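Local coordinates for protein separin (Saccharomyces cerevisiae, PDB 5U1T) that cleaves the MCD1/SCC1 subunit of cohesin as a caspase-like cysteine protease, releasing sister chromatids for segregation at the onset of anaphase, at residues 379-382 against 383-387; 1324-1327 against 1328-1331. All coordinates share one frame; numbering follows the deposited sequence.

Contact 1. Residues 379-382 against 383-387; sequences SEIC and IDYKE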
loop_
_atom_site.group_PDB
_atom_site.type_symbol
_atom_site.label_atom_id
_atom_site.label_comp_id
_atom_site.label_asym_id
_atom_site.label_seq_id
_atom_site.Cartn_x
_atom_site.Cartn_y
_atom_site.Cartn_z
ATOM N N SER A 379 15.042 35.945 -44.014
ATOM C CA SER A 379 15.634 35.085 -42.991
ATOM C C SER A 379 17.151 35.199 -43.012
ATOM O O SER A 379 17.816 35.167 -41.975
ATOM C CB SER A 379 15.205 33.629 -43.191
ATOM O OG SER A 379 15.599 33.133 -44.454
ATOM N N GLU A 380 17.686 35.343 -44.215
ATOM C CA GLU A 380 19.111 35.524 -44.400
ATOM C C GLU A 380 19.578 36.846 -43.795
ATOM O O GLU A 380 20.693 36.937 -43.280
ATOM C CB GLU A 380 19.461 35.454 -45.889
ATOM C CG GLU A 380 19.489 34.040 -46.426
ATOM C CD GLU A 380 20.360 33.133 -45.571
ATOM O OE1 GLU A 380 19.892 32.037 -45.180
ATOM O OE2 GLU A 380 21.513 33.521 -45.280
ATOM N N ILE A 381 18.727 37.865 -43.855
ATOM C CA ILE A 381 19.049 39.147 -43.247
ATOM C C ILE A 381 19.211 38.978 -41.740
ATOM O O ILE A 381 20.164 39.483 -41.148
ATOM C CB ILE A 381 17.969 40.215 -43.549
ATOM C CG1 ILE A 381 18.124 40.743 -44.979
ATOM C CG2 ILE A 381 18.065 41.366 -42.564
ATOM C CD1 ILE A 381 18.925 42.025 -45.075
ATOM N N CYS A 382 18.289 38.240 -41.132
ATOM C CA CYS A 382 18.336 38.004 -39.696
ATOM C C CYS A 382 19.612 37.303 -39.266
ATOM O O CYS A 382 20.145 37.597 -38.209
ATOM C CB CYS A 382 17.123 37.201 -39.254
ATOM S SG CYS A 382 15.598 38.113 -39.490
ATOM N N ILE A 383 20.122 36.393 -40.081
ATOM C CA ILE A 383 21.380 35.742 -39.747
ATOM C C ILE A 383 22.589 36.679 -39.963
ATOM O O ILE A 383 23.581 36.591 -39.238
ATOM C CB ILE A 383 21.543 34.446 -40.554
ATOM C CG1 ILE A 383 20.332 33.548 -40.319
ATOM C CG2 ILE A 383 22.814 33.711 -40.168
ATOM C CD1 ILE A 383 20.335 32.318 -41.156
ATOM N N ASP A 384 22.503 37.591 -40.932
ATOM C CA ASP A 384 23.563 38.582 -41.140
ATOM C C ASP A 384 23.635 39.554 -39.966
ATOM O O ASP A 384 24.680 40.133 -39.687
ATOM C CB ASP A 384 23.330 39.373 -42.430
ATOM C CG ASP A 384 23.552 38.545 -43.690
ATOM O OD1 ASP A 384 23.878 37.347 -43.581
ATOM O OD2 ASP A 384 23.390 39.094 -44.801
ATOM N N TYR A 385 22.503 39.719 -39.288
ATOM C CA TYR A 385 22.327 40.753 -38.274
ATOM C C TYR A 385 22.257 40.219 -36.844
ATOM O O TYR A 385 22.073 40.992 -35.904
ATOM C CB TYR A 385 21.042 41.529 -38.541
ATOM C CG TYR A 385 21.104 42.569 -39.624
ATOM C CD1 TYR A 385 22.292 42.868 -40.280
ATOM C CD2 TYR A 385 19.962 43.272 -39.981
ATOM C CE1 TYR A 385 22.335 43.846 -41.280
ATOM C CE2 TYR A 385 19.991 44.246 -40.968
ATOM C CZ TYR A 385 21.175 44.532 -41.613
ATOM O OH TYR A 385 21.172 45.503 -42.588
ATOM N N LYS A 386 22.379 38.906 -36.685
ATOM C CA LYS A 386 22.131 38.266 -35.397
ATOM C C LYS A 386 20.825 38.778 -34.784
ATOM O O LYS A 386 20.839 39.468 -33.768
ATOM C CB LYS A 386 23.300 38.501 -34.442
ATOM C CG LYS A 386 24.642 38.081 -35.010
ATOM C CD LYS A 386 25.767 38.455 -34.070
ATOM C CE LYS A 386 27.098 38.097 -34.678
ATOM N NZ LYS A 386 27.305 38.847 -35.956
ATOM N N GLU A 387 19.707 38.461 -35.430
ATOM C CA GLU A 387 18.386 38.887 -34.973
ATOM C C GLU A 387 17.490 37.679 -34.740
ATOM O O GLU A 387 16.692 37.314 -35.602
ATOM C CB GLU A 387 17.746 39.831 -35.986
ATOM C CG GLU A 387 18.434 41.170 -36.070
ATOM C CD GLU A 387 18.120 42.047 -34.879
ATOM O OE1 GLU A 387 17.037 41.860 -34.284
ATOM O OE2 GLU A 387 18.956 42.916 -34.545
#
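Ile381 and Tyr385, one helical turn apart, lie side by side and point the same way, with Ile381 CG2 against the ring flank 3.7 Å from Tyr385 CD2. The Ile381 torsions set this up: CG2 is anti to the backbone N (chi1, to CG1, -77°), which puts it on the tyrosine side. The Ile381 side chain also touches Trp330 and Ile333 of helix 319-336. Tyr385 also touches Ile344 of helix 342-357, and its OH is hydrogen-bonded to Leu338 O. With an alanine in place of Tyr385, Ile381 CG2 would probably lose its flanking ring and Leu338 O its hydroxyl partner. Cys382 is buried too, touching Phe348 and, on helix 388-404, Leu391 and Ile394.

The other side is looser and more polar. Ile383 is partly exposed; its CD1 only grazes Glu380 OE1 at 4.1 Å, and the side chain also touches Asp120. Two acids sit a turn apart here, with Glu380 OE2 and Asp384 OD1 separated by 4.8 Å; both form salt bridges with Arg162, which probably offsets their mutual repulsion, and Asp384 OD2 has Arg334 as a second partner.

Through the backbone, Asp384 N still makes a regular helical bond to Glu380 O at 3.0 Å, whereas the next one, from Tyr385 N to Ile381 O, is weak. Exposed Lys386 then takes a positive phi (47°), turning the chain so that Glu387 N reaches back to Cys382 O at 2.9 Å. Glu387 is already the N-cap residue of helix 388-404, and its carboxylate salt-bridges Arg390. The positive phi and the six-to-one bond that follows it are the marks of a Schellman-like C-terminal cap, here ending helix 365-384 at a tight helix-to-helix corner of the helical domain.

Contact 2. Residues 1324-1327 against 1328-1331; sequences ENAY and DEID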
loop_
_atom_site.group_PDB
_atom_site.type_symbol
_atom_site.label_atom_id
_atom_site.label_comp_id
_atom_site.label_asym_id
_atom_site.label_seq_id
_atom_site.Cartn_x
_atom_site.Cartn_y
_atom_site.Cartn_z
ATOM N N GLU A 1324 -5.431 -23.770 64.012
ATOM C CA GLU A 1324 -4.818 -25.060 63.757
ATOM C C GLU A 1324 -5.522 -26.189 64.504
ATOM O O GLU A 1324 -5.909 -26.029 65.651
ATOM C CB GLU A 1324 -3.355 -25.030 64.141
ATOM C CG GLU A 1324 -2.555 -24.110 63.283
ATOM C CD GLU A 1324 -1.068 -24.368 63.414
ATOM O OE1 GLU A 1324 -0.560 -24.480 64.575
ATOM O OE2 GLU A 1324 -0.406 -24.477 62.355
ATOM N N ASN A 1325 -5.701 -27.315 63.817
ATOM C CA ASN A 1325 -6.232 -28.520 64.400
ATOM C C ASN A 1325 -5.533 -29.745 63.833
ATOM O O ASN A 1325 -5.950 -30.275 62.813
ATOM C CB ASN A 1325 -7.742 -28.605 64.175
ATOM C CG ASN A 1325 -8.509 -27.645 65.060
ATOM O OD1 ASN A 1325 -9.248 -26.790 64.587
ATOM N ND2 ASN A 1325 -8.319 -27.776 66.366
ATOM N N ALA A 1326 -4.468 -30.191 64.496
ATOM C CA ALA A 1326 -3.823 -31.452 64.145
ATOM C C ALA A 1326 -4.850 -32.581 63.997
ATOM O O ALA A 1326 -5.608 -32.851 64.933
ATOM C CB ALA A 1326 -2.801 -31.811 65.187
ATOM N N TYR A 1327 -4.882 -33.218 62.823
ATOM C CA TYR A 1327 -5.823 -34.304 62.542
ATOM C C TYR A 1327 -5.509 -35.469 63.470
ATOM O O TYR A 1327 -6.353 -36.305 63.787
ATOM C CB TYR A 1327 -5.748 -34.747 61.075
ATOM C CG TYR A 1327 -6.401 -33.801 60.082
ATOM C CD1 TYR A 1327 -6.726 -32.498 60.439
ATOM C CD2 TYR A 1327 -6.718 -34.224 58.794
ATOM C CE1 TYR A 1327 -7.329 -31.636 59.546
ATOM C CE2 TYR A 1327 -7.343 -33.356 57.880
ATOM C CZ TYR A 1327 -7.631 -32.061 58.265
ATOM O OH TYR A 1327 -8.226 -31.186 57.384
ATOM N N ASP A 1328 -4.262 -35.486 63.892
ATOM C CA ASP A 1328 -3.736 -36.321 64.945
ATOM C C ASP A 1328 -4.579 -36.376 66.214
ATOM O O ASP A 1328 -4.607 -37.385 66.927
ATOM C CB ASP A 1328 -2.351 -35.793 65.294
ATOM C CG ASP A 1328 -1.379 -36.886 65.493
ATOM O OD1 ASP A 1328 -1.810 -37.904 66.063
ATOM O OD2 ASP A 1328 -0.202 -36.757 65.065
ATOM N N GLU A 1329 -5.240 -35.271 66.520
ATOM C CA GLU A 1329 -5.931 -35.156 67.785
ATOM C C GLU A 1329 -7.326 -34.591 67.640
ATOM O O GLU A 1329 -7.899 -34.126 68.612
ATOM C CB GLU A 1329 -5.128 -34.289 68.765
ATOM C CG GLU A 1329 -4.121 -33.348 68.148
ATOM C CD GLU A 1329 -3.450 -32.459 69.177
ATOM O OE1 GLU A 1329 -3.964 -32.364 70.320
ATOM O OE2 GLU A 1329 -2.398 -31.853 68.859
ATOM N N ILE A 1330 -7.878 -34.612 66.434
ATOM C CA ILE A 1330 -9.298 -34.355 66.291
ATOM C C ILE A 1330 -10.008 -35.669 66.588
ATOM O O ILE A 1330 -9.542 -36.731 66.171
ATOM C CB ILE A 1330 -9.664 -33.850 64.880
ATOM C CG1 ILE A 1330 -8.983 -32.504 64.592
ATOM C CG2 ILE A 1330 -11.188 -33.769 64.703
ATOM C CD1 ILE A 1330 -8.932 -32.142 63.126
ATOM N N ASP A 1331 -11.112 -35.615 67.318
ATOM C CA ASP A 1331 -11.881 -36.830 67.533
ATOM C C ASP A 1331 -12.863 -37.052 66.393
ATOM O O ASP A 1331 -14.030 -36.685 66.494
ATOM C CB ASP A 1331 -12.629 -36.779 68.864
ATOM C CG ASP A 1331 -13.138 -38.142 69.292
ATOM O OD1 ASP A 1331 -13.044 -39.097 68.485
ATOM O OD2 ASP A 1331 -13.638 -38.254 70.434
#
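Ala1326 O accepts the N-H of Glu1329 at 2.9 Å in a nearly straight bond, 166° at the hydrogen, although the donor stands well above the carbonyl plane, 55° out of it. This closes a beta turn over Tyr1327 and Asp1328, both with helix-like backbone angles, in the loop between helices 1303-1320 and 1332-1347. A second turn overlaps it, held by a weak bond from Ile1330 N to Tyr1327 O. On the outer side the contact is thin: Glu1329 CG rests on the methyl of Ala1326, 3.6 Å from its CB, and the glutamate side chain beyond CG is extended.

Ile1330 faces inward. Its CG1 lies beside the backbone N (chi1 -63°) and CD1 is roughly anti to CA, which brings CD1 back toward the preceding residues, 3.9 Å from Asn1325 CB. Leu1315 of helix 1303-1320 touches both Ile1330 and Tyr1327, and Pro1271 touches Ile1330 as well. Just beyond, Asp1331 is the N-cap of helix 1332-1347, its OD1 weakly bonded to Met1334 N. The ring of Tyr1327, a residue that also touches a crystal neighbour, runs alongside the isoleucine, and its CD1 lies 3.5 Å from Ile1330 CD1.

How the contacts relate
The two contacts sit on opposite sides of the chain's centre, about 129 Å apart between their own centres, and share no element. Both end on an N-cap residue and lead into a helix, but they arrive differently. Contact 1 finishes one helix and starts the next almost at once, enclosed by neighbouring helices on its apolar side and met on its acidic one by arginines from outside the two segments. Contact 2 occupies a longer inter-helix loop in the C50 peptidase part of the chain, mostly at the surface, with Ile1330 and Asn1325 as its buried residues. Charge pairing with arginines marks contact 1, whereas backbone turns and light apolar touches carry contact 2.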